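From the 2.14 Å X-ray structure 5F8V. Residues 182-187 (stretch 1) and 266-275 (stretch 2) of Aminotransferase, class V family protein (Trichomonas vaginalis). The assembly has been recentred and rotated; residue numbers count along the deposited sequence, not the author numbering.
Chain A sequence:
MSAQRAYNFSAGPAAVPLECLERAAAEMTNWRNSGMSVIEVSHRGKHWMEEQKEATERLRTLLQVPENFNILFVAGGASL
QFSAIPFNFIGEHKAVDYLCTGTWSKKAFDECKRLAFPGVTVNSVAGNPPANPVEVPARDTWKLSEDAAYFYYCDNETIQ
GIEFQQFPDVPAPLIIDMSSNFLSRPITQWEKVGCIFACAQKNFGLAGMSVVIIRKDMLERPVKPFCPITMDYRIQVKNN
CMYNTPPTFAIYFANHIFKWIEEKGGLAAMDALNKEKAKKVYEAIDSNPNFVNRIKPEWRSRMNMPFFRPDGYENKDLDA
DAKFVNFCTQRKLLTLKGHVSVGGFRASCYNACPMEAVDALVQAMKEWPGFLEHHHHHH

Stretch 1 (182-187) FLSRPI
Stretch 2 (266-275) GLAAMDALNK

Leu267, in the first turn of a helix that runs from 267 through 275 and beyond, forms the apolar centre of the contact. Its side chain (m, t) points toward the irregular segment 182-187, bringing CD2 to 3.9 Å from Leu183 CB and 3.6 Å from Leu183 O. Leu183 (m, t) has phi/psi 65/24; Ser184 follows at -96/-9, Arg185 is extended at -167/166, and Pro186 lies at -67/155. The pyrrolidine, C-gamma exo, covers the start of the helix, with Pro186 CG 4.1 Å from both Leu267 CB and Ala268 CB.

Register is set by CA–CA distances of 5.5 Å for Ser184–Met270 and 4.6 Å for Arg185–Asp271. Arg185 CA makes a CA-H...O contact with Leu267 O (3.5 Å, 159° at H), an oxygen that also accepts the helical hydrogen bond from Asp271 N (3.0 Å). Asn274 (m, chi2 -28°) points toward the loop and donates a weak hydrogen bond from ND2 to Ser184 O (3.5 Å, 145°).

At the polar edge, Arg185 (p, t, t, chi4 -164°) has its CA-to-CB bond sideways to the helix. A water bridges the gap, accepting from Arg185 NH1 (3.1 Å) and donating to Asp271 OD1 (2.8 Å). Asp271 (t) also forms a salt bridge through OD2 with Lys275 NZ (3.1 Å), one helical turn on.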

# COMPACT_ATOMS: atom_id res chain seq x y z
N PHE A 182 -7.93 -11.43 -12.16
CA PHE A 182 -8.87 -10.31 -12.12
C PHE A 182 -8.77 -9.54 -13.41
O PHE A 182 -7.66 -9.16 -13.81
CB PHE A 182 -8.57 -9.37 -10.96
CG PHE A 182 -9.66 -8.39 -10.66
CD1 PHE A 182 -9.42 -7.02 -10.68
CD2 PHE A 182 -10.93 -8.83 -10.31
CE1 PHE A 182 -10.43 -6.11 -10.39
CE2 PHE A 182 -11.94 -7.94 -10.01
CZ PHE A 182 -11.69 -6.57 -10.05
N LEU A 183 -9.91 -9.32 -14.06
CA LEU A 183 -10.01 -8.61 -15.35
C LEU A 183 -9.34 -9.37 -16.52
O LEU A 183 -8.97 -8.77 -17.53
CB LEU A 183 -9.50 -7.17 -15.25
CG LEU A 183 -10.11 -6.33 -14.11
CD1 LEU A 183 -9.26 -5.11 -13.84
CD2 LEU A 183 -11.55 -5.94 -14.44
N SER A 184 -9.22 -10.69 -16.37
CA SER A 184 -8.77 -11.56 -17.46
C SER A 184 -9.96 -12.15 -18.19
O SER A 184 -9.79 -12.79 -19.22
CB SER A 184 -7.87 -12.67 -16.91
OG SER A 184 -8.63 -13.65 -16.22
N ARG A 185 -11.17 -11.96 -17.64
CA ARG A 185 -12.41 -12.44 -18.23
C ARG A 185 -13.64 -11.80 -17.57
O ARG A 185 -13.53 -11.22 -16.48
CB ARG A 185 -12.50 -13.96 -18.12
CG ARG A 185 -12.34 -14.48 -16.71
CD ARG A 185 -12.47 -15.99 -16.70
NE ARG A 185 -12.41 -16.54 -15.34
CZ ARG A 185 -12.20 -17.82 -15.05
NH1 ARG A 185 -12.02 -18.74 -16.01
NH2 ARG A 185 -12.16 -18.21 -13.78
N PRO A 186 -14.82 -11.91 -18.20
CA PRO A 186 -16.03 -11.39 -17.55
C PRO A 186 -16.41 -12.15 -16.29
O PRO A 186 -16.04 -13.32 -16.14
CB PRO A 186 -17.12 -11.57 -18.62
CG PRO A 186 -16.38 -11.71 -19.91
CD PRO A 186 -15.13 -12.45 -19.53
N ILE A 187 -17.12 -11.49 -15.39
CA ILE A 187 -17.68 -12.11 -14.20
C ILE A 187 -19.20 -12.08 -14.34
O ILE A 187 -19.76 -11.02 -14.62
CB ILE A 187 -17.22 -11.36 -12.92
CG1 ILE A 187 -15.72 -11.59 -12.69
CG2 ILE A 187 -18.02 -11.83 -11.71
CD1 ILE A 187 -15.11 -10.70 -11.62
N GLY A 266 -12.53 -5.06 -24.22
CA GLY A 266 -13.20 -5.42 -22.97
C GLY A 266 -12.77 -6.78 -22.46
O GLY A 266 -11.83 -7.39 -22.98
N LEU A 267 -13.48 -7.26 -21.44
CA LEU A 267 -13.08 -8.46 -20.69
C LEU A 267 -13.29 -9.76 -21.46
O LEU A 267 -12.56 -10.73 -21.24
CB LEU A 267 -13.80 -8.53 -19.34
CG LEU A 267 -13.56 -7.33 -18.42
CD1 LEU A 267 -14.24 -7.57 -17.09
CD2 LEU A 267 -12.08 -7.04 -18.20
N ALA A 268 -14.30 -9.78 -22.33
CA ALA A 268 -14.55 -10.93 -23.20
C ALA A 268 -13.44 -11.07 -24.24
O ALA A 268 -13.02 -12.19 -24.57
CB ALA A 268 -15.92 -10.82 -23.88
N ALA A 269 -12.94 -9.95 -24.74
CA ALA A 269 -11.77 -9.93 -25.62
C ALA A 269 -10.50 -10.40 -24.89
O ALA A 269 -9.69 -11.10 -25.50
CB ALA A 269 -11.55 -8.55 -26.21
N MET A 270 -10.33 -10.01 -23.63
CA MET A 270 -9.20 -10.48 -22.82
C MET A 270 -9.26 -12.00 -22.66
O MET A 270 -8.25 -12.69 -22.80
CB MET A 270 -9.17 -9.84 -21.41
CG MET A 270 -8.83 -8.35 -21.30
SD MET A 270 -7.38 -7.64 -22.14
CE MET A 270 -6.22 -8.99 -22.32
N ASP A 271 -10.45 -12.51 -22.36
CA ASP A 271 -10.65 -13.94 -22.21
C ASP A 271 -10.25 -14.71 -23.48
O ASP A 271 -9.57 -15.72 -23.38
CB ASP A 271 -12.10 -14.24 -21.82
CG ASP A 271 -12.31 -15.69 -21.44
OD1 ASP A 271 -11.46 -16.28 -20.75
OD2 ASP A 271 -13.35 -16.24 -21.85
N ALA A 272 -10.64 -14.20 -24.64
CA ALA A 272 -10.28 -14.82 -25.93
C ALA A 272 -8.77 -14.77 -26.20
O ALA A 272 -8.18 -15.76 -26.65
CB ALA A 272 -11.05 -14.19 -27.09
N LEU A 273 -8.14 -13.62 -25.94
CA LEU A 273 -6.69 -13.49 -26.17
C LEU A 273 -5.87 -14.33 -25.19
O LEU A 273 -4.88 -14.95 -25.58
CB LEU A 273 -6.26 -12.02 -26.09
CG LEU A 273 -6.83 -11.11 -27.18
CD1 LEU A 273 -6.44 -9.67 -26.89
CD2 LEU A 273 -6.39 -11.53 -28.58
N ASN A 274 -6.32 -14.38 -23.94
CA ASN A 274 -5.67 -15.19 -22.93
C ASN A 274 -5.81 -16.71 -23.19
O ASN A 274 -4.85 -17.45 -23.01
CB ASN A 274 -6.18 -14.80 -21.55
CG ASN A 274 -5.72 -13.41 -21.13
OD1 ASN A 274 -4.66 -12.92 -21.56
ND2 ASN A 274 -6.50 -12.77 -20.26
N LYS A 275 -6.99 -17.14 -23.66
CA LYS A 275 -7.18 -18.54 -24.11
C LYS A 275 -6.29 -18.90 -25.30
O LYS A 275 -5.78 -20.02 -25.36
CB LYS A 275 -8.65 -18.82 -24.47
CG LYS A 275 -9.54 -19.01 -23.26
CD LYS A 275 -10.99 -19.21 -23.64
CE LYS A 275 -11.82 -19.55 -22.42
NZ LYS A 275 -13.26 -19.28 -22.66
O HOH W 1 -12.31 -18.30 -19.03